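Local coordinates for protein beta subunit of a putative Aromatic-ring-hydroxylating dioxygenase (Novosphingobium aromaticivorans DSM 12444, PDB 3EBY) that is probably the beta subunit of an aromatic-ring-hydroxylating dioxygenase and assembles as a trimer, at residues V11-Y23 / F134-R146. Residues are numbered along the deposited sequence; the frame is centred on the assembly and turned at random.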
loop_
_atom_site.group_PDB
_atom_site.type_symbol
_atom_site.label_atom_id
_atom_site.label_comp_id
_atom_site.label_asym_id
_atom_site.label_seq_id
_atom_site.Cartn_x
_atom_site.Cartn_y
_atom_site.Cartn_z
ATOM N N VAL A 11 -8.335 15.494 11.011
ATOM C CA VAL A 11 -9.249 15.845 9.935
ATOM C C VAL A 11 -8.497 16.028 8.613
ATOM O O VAL A 11 -8.855 15.392 7.621
ATOM C CB VAL A 11 -10.116 17.092 10.285
ATOM C CG1 VAL A 11 -10.943 17.547 9.077
ATOM C CG2 VAL A 11 -11.039 16.773 11.473
ATOM N N ALA A 12 -7.406 16.801 8.613
ATOM C CA ALA A 12 -6.600 16.972 7.392
ATOM C C ALA A 12 -5.989 15.627 6.927
ATOM O O ALA A 12 -5.983 15.327 5.737
ATOM C CB ALA A 12 -5.515 17.993 7.600
ATOM N N GLN A 13 -5.463 14.840 7.879
ATOM C CA GLN A 13 -4.880 13.519 7.545
ATOM C C GLN A 13 -5.907 12.637 6.817
ATOM O O GLN A 13 -5.623 12.072 5.747
ATOM C CB GLN A 13 -4.409 12.809 8.816
ATOM C CG GLN A 13 -3.746 11.443 8.552
ATOM C CD GLN A 13 -2.381 11.581 7.973
ATOM O OE1 GLN A 13 -1.531 12.242 8.549
ATOM N NE2 GLN A 13 -2.143 10.931 6.812
ATOM N N SER A 14 -7.094 12.515 7.398
ATOM C CA SER A 14 -8.138 11.685 6.805
ATOM C C SER A 14 -8.573 12.210 5.446
ATOM O O SER A 14 -8.833 11.421 4.535
ATOM C CB SER A 14 -9.360 11.590 7.731
ATOM O OG SER A 14 -9.036 10.919 8.917
ATOM N N ALA A 15 -8.745 13.534 5.341
ATOM C CA ALA A 15 -9.144 14.175 4.070
ATOM C C ALA A 15 -8.148 13.846 2.933
ATOM O O ALA A 15 -8.541 13.484 1.813
ATOM C CB ALA A 15 -9.275 15.740 4.271
ATOM N N ILE A 16 -6.864 13.935 3.234
ATOM C CA ILE A 16 -5.822 13.707 2.241
ATOM C C ILE A 16 -5.723 12.220 1.900
ATOM O O ILE A 16 -5.612 11.851 0.718
ATOM C CB ILE A 16 -4.457 14.303 2.706
ATOM C CG1 ILE A 16 -4.533 15.847 2.635
ATOM C CG2 ILE A 16 -3.309 13.762 1.879
ATOM C CD1 ILE A 16 -3.429 16.551 3.359
ATOM N N ASP A 17 -5.758 11.356 2.913
ATOM C CA ASP A 17 -5.723 9.933 2.631
ATOM C C ASP A 17 -6.970 9.463 1.822
ATOM O O ASP A 17 -6.833 8.692 0.881
ATOM C CB ASP A 17 -5.560 9.114 3.915
ATOM C CG ASP A 17 -4.155 9.222 4.527
ATOM O OD1 ASP A 17 -3.166 9.395 3.771
ATOM O OD2 ASP A 17 -4.044 9.053 5.776
ATOM N N ASP A 18 -8.148 10.006 2.126
ATOM C CA ASP A 18 -9.371 9.711 1.345
ATOM C C ASP A 18 -9.217 10.201 -0.106
ATOM O O ASP A 18 -9.491 9.463 -1.061
ATOM C CB ASP A 18 -10.587 10.414 1.961
ATOM C CG ASP A 18 -11.118 9.727 3.203
ATOM O OD1 ASP A 18 -10.739 8.589 3.517
ATOM O OD2 ASP A 18 -12.028 10.327 3.825
ATOM N N PHE A 19 -8.714 11.426 -0.260
ATOM C CA PHE A 19 -8.443 11.987 -1.579
ATOM C C PHE A 19 -7.545 11.031 -2.385
ATOM O O PHE A 19 -7.851 10.695 -3.537
ATOM C CB PHE A 19 -7.759 13.368 -1.449
ATOM C CG PHE A 19 -7.418 14.005 -2.773
ATOM C CD1 PHE A 19 -6.307 13.589 -3.488
ATOM C CD2 PHE A 19 -8.278 14.940 -3.353
ATOM C CE1 PHE A 19 -6.005 14.120 -4.705
ATOM C CE2 PHE A 19 -7.995 15.470 -4.615
ATOM C CZ PHE A 19 -6.849 15.045 -5.294
ATOM N N ASN A 20 -6.437 10.580 -1.786
ATOM C CA ASN A 20 -5.494 9.722 -2.525
ATOM C C ASN A 20 -6.122 8.373 -2.924
ATOM O O ASN A 20 -5.922 7.912 -4.043
ATOM C CB ASN A 20 -4.187 9.514 -1.737
ATOM C CG ASN A 20 -3.252 10.724 -1.835
ATOM O OD1 ASN A 20 -3.416 11.558 -2.716
ATOM N ND2 ASN A 20 -2.373 10.895 -0.834
ATOM N N ALA A 21 -6.897 7.776 -2.023
ATOM C CA ALA A 21 -7.584 6.503 -2.334
ATOM C C ALA A 21 -8.496 6.655 -3.559
ATOM O O ALA A 21 -8.430 5.867 -4.501
ATOM C CB ALA A 21 -8.367 6.001 -1.115
ATOM N N ALA A 22 -9.279 7.737 -3.585
ATOM C CA ALA A 22 -10.223 8.005 -4.659
ATOM C C ALA A 22 -9.516 8.429 -5.946
ATOM O O ALA A 22 -9.951 8.085 -7.013
ATOM C CB ALA A 22 -11.201 9.080 -4.234
ATOM N N TYR A 23 -8.373 9.106 -5.799
ATOM C CA TYR A 23 -7.557 9.534 -6.943
ATOM C C TYR A 23 -7.020 8.284 -7.682
ATOM O O TYR A 23 -7.097 8.169 -8.919
ATOM C CB TYR A 23 -6.401 10.420 -6.437
ATOM C CG TYR A 23 -5.419 10.900 -7.506
ATOM C CD1 TYR A 23 -4.389 10.075 -7.969
ATOM C CD2 TYR A 23 -5.504 12.185 -8.031
ATOM C CE1 TYR A 23 -3.505 10.516 -8.942
ATOM C CE2 TYR A 23 -4.604 12.625 -9.015
ATOM C CZ TYR A 23 -3.640 11.781 -9.478
ATOM O OH TYR A 23 -2.723 12.238 -10.418
ATOM N N PHE A 134 -2.136 20.864 -1.108
ATOM C CA PHE A 134 -3.585 20.749 -1.060
ATOM C C PHE A 134 -4.246 22.052 -0.588
ATOM O O PHE A 134 -3.789 22.696 0.366
ATOM C CB PHE A 134 -3.998 19.628 -0.098
ATOM C CG PHE A 134 -3.799 18.265 -0.638
ATOM C CD1 PHE A 134 -4.797 17.662 -1.399
ATOM C CD2 PHE A 134 -2.658 17.548 -0.346
ATOM C CE1 PHE A 134 -4.629 16.395 -1.909
ATOM C CE2 PHE A 134 -2.508 16.247 -0.832
ATOM C CZ PHE A 134 -3.508 15.690 -1.623
ATOM N N ASP A 135 -5.377 22.360 -1.196
ATOM C CA ASP A 135 -6.245 23.452 -0.777
ATOM C C ASP A 135 -7.453 22.814 -0.057
ATOM O O ASP A 135 -8.259 22.112 -0.688
ATOM C CB ASP A 135 -6.697 24.213 -2.018
ATOM C CG ASP A 135 -7.669 25.347 -1.709
ATOM O OD1 ASP A 135 -8.044 25.542 -0.526
ATOM O OD2 ASP A 135 -7.984 26.113 -2.659
ATOM N N LEU A 136 -7.512 22.984 1.272
ATOM C CA LEU A 136 -8.581 22.406 2.098
ATOM C C LEU A 136 -9.609 23.468 2.498
ATOM O O LEU A 136 -10.356 23.268 3.458
ATOM C CB LEU A 136 -8.004 21.780 3.387
ATOM C CG LEU A 136 -7.635 20.302 3.347
ATOM C CD1 LEU A 136 -6.969 19.944 2.053
ATOM C CD2 LEU A 136 -6.755 19.915 4.564
ATOM N N SER A 137 -9.643 24.583 1.767
ATOM C CA SER A 137 -10.592 25.661 2.044
ATOM C C SER A 137 -11.975 25.282 1.538
ATOM O O SER A 137 -12.117 24.379 0.719
ATOM C CB SER A 137 -10.147 26.951 1.354
ATOM O OG SER A 137 -10.412 26.883 -0.044
ATOM N N GLY A 138 -12.989 25.981 2.042
ATOM C CA GLY A 138 -14.348 25.891 1.501
ATOM C C GLY A 138 -14.963 24.506 1.517
ATOM O O GLY A 138 -15.618 24.099 0.550
ATOM N N GLY A 139 -14.716 23.770 2.597
ATOM C CA GLY A 139 -15.294 22.452 2.793
ATOM C C GLY A 139 -14.973 21.442 1.700
ATOM O O GLY A 139 -15.740 20.506 1.473
ATOM N N THR A 140 -13.833 21.597 1.035
ATOM C CA THR A 140 -13.466 20.655 -0.021
ATOM C C THR A 140 -11.954 20.314 -0.009
ATOM O O THR A 140 -11.193 20.874 0.786
ATOM C CB THR A 140 -13.907 21.177 -1.399
ATOM O OG1 THR A 140 -13.257 22.424 -1.688
ATOM C CG2 THR A 140 -15.440 21.370 -1.430
ATOM N N VAL A 141 -11.578 19.293 -0.771
ATOM C CA VAL A 141 -10.164 18.868 -0.869
ATOM C C VAL A 141 -9.755 18.788 -2.333
ATOM O O VAL A 141 -10.200 17.912 -3.045
ATOM C CB VAL A 141 -9.948 17.462 -0.211
ATOM C CG1 VAL A 141 -8.550 17.006 -0.395
ATOM C CG2 VAL A 141 -10.327 17.511 1.283
ATOM N N ARG A 142 -8.873 19.692 -2.758
ATOM C CA ARG A 142 -8.427 19.733 -4.146
ATOM C C ARG A 142 -6.915 20.014 -4.187
ATOM O O ARG A 142 -6.382 20.717 -3.301
ATOM C CB ARG A 142 -9.193 20.820 -4.932
ATOM C CG ARG A 142 -10.708 20.536 -5.132
ATOM C CD ARG A 142 -11.287 21.380 -6.258
ATOM N NE ARG A 142 -11.246 22.788 -5.898
ATOM C CZ ARG A 142 -11.488 23.802 -6.715
ATOM N NH1 ARG A 142 -11.841 23.598 -7.980
ATOM N NH2 ARG A 142 -11.361 25.041 -6.255
ATOM N N LEU A 143 -6.251 19.482 -5.217
ATOM C CA LEU A 143 -4.831 19.714 -5.437
ATOM C C LEU A 143 -4.589 21.095 -6.047
ATOM O O LEU A 143 -5.174 21.444 -7.068
ATOM C CB LEU A 143 -4.240 18.654 -6.360
ATOM C CG LEU A 143 -3.995 17.260 -5.772
ATOM C CD1 LEU A 143 -3.700 16.209 -6.893
ATOM C CD2 LEU A 143 -2.864 17.321 -4.720
ATOM N N LYS A 144 -3.785 21.891 -5.351
ATOM C CA LYS A 144 -3.167 23.106 -5.936
ATOM C C LYS A 144 -1.968 22.694 -6.828
ATOM O O LYS A 144 -1.788 23.198 -7.968
ATOM C CB LYS A 144 -2.710 24.048 -4.829
ATOM C CG LYS A 144 -1.994 25.312 -5.327
ATOM C CD LYS A 144 -2.863 26.140 -6.241
ATOM C CE LYS A 144 -2.226 27.500 -6.551
ATOM N NZ LYS A 144 -3.142 28.314 -7.400
ATOM N N SER A 145 -1.137 21.799 -6.311
ATOM C CA SER A 145 -0.038 21.256 -7.107
ATOM C C SER A 145 0.308 19.834 -6.709
ATOM O O SER A 145 0.299 19.475 -5.523
ATOM C CB SER A 145 1.212 22.134 -7.002
ATOM O OG SER A 145 1.775 22.095 -5.704
ATOM N N ARG A 146 0.610 19.033 -7.716
ATOM C CA ARG A 146 1.101 17.625 -7.521
ATOM C C ARG A 146 2.272 17.389 -8.444
ATOM O O ARG A 146 2.167 17.535 -9.694
ATOM C CB ARG A 146 -0.013 16.609 -7.775
ATOM C CG ARG A 146 0.453 15.138 -7.986
ATOM C CD ARG A 146 -0.655 14.107 -7.661
ATOM N NE ARG A 146 -0.825 13.981 -6.197
ATOM C CZ ARG A 146 -1.679 13.153 -5.601
ATOM N NH1 ARG A 146 -2.433 12.317 -6.317
ATOM N NH2 ARG A 146 -1.711 13.081 -4.284
#
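Phe19 of helix 8-28 packs against the hairpin of strands 122-135 and 142-150, with Val141 beside CB and CD2, Phe134 over the ring and Leu143 at its tip. With CG anti to the backbone N (chi1 179°), the ring is carried off the helix toward the sheet. CB lies against Val141 CG1; CD2 meets the same methyl at 3.6 Å and has Val141 O near the ring plane. Phe134 CE1 comes over one face, offset toward the rim and 3.6 Å from Phe19 CD1, so that the edge of Phe134 is directed at the Phe19 face in a T-shaped stack with planes at 82°. At the tip, CZ packs on Leu143 CG, 3.6 Å away, and CE1 on Leu143 CD1. Phe134 is itself sandwiched: Ile16 CG1 sits over one face in a CH-pi contact, 4.0 Å from the ring centroid, and Leu143 CD2 over the opposite one. Toward the N-terminal end of 11-23, the packing narrows to single methyls, Ala15 CB on Val141 CG2 and Ala12 CB on Leu136 CD2.

The polar end belongs to Arg146, whose chain bends to bring the guanidinium between Asn20 and Tyr23. NH2 donates to Asn20 OD1 at 2.8 Å in a nearly straight bond, the acceptor lying in the guanidinium plane. The guanidinium stands nearly upright on the Tyr23 ring, planes 78° apart, with NH1 3.2 Å above its centre in a cation-pi contact. Asp132 pairs with NE, and Tyr23 OH bonds to the C-terminal carboxylate of Ile163 and to Trp35. The contact thus joins the N-terminal helix to the curved sheet of an NTF2-like alpha+beta fold. Its chemistry is an apolar core ending in a buried arginine, whose charge is probably stabilised by Asp132, the Asn20 carbonyl and the Tyr23 and Tyr130 rings; the directional contacts to Asn20 and Asp132 probably fix its rotation.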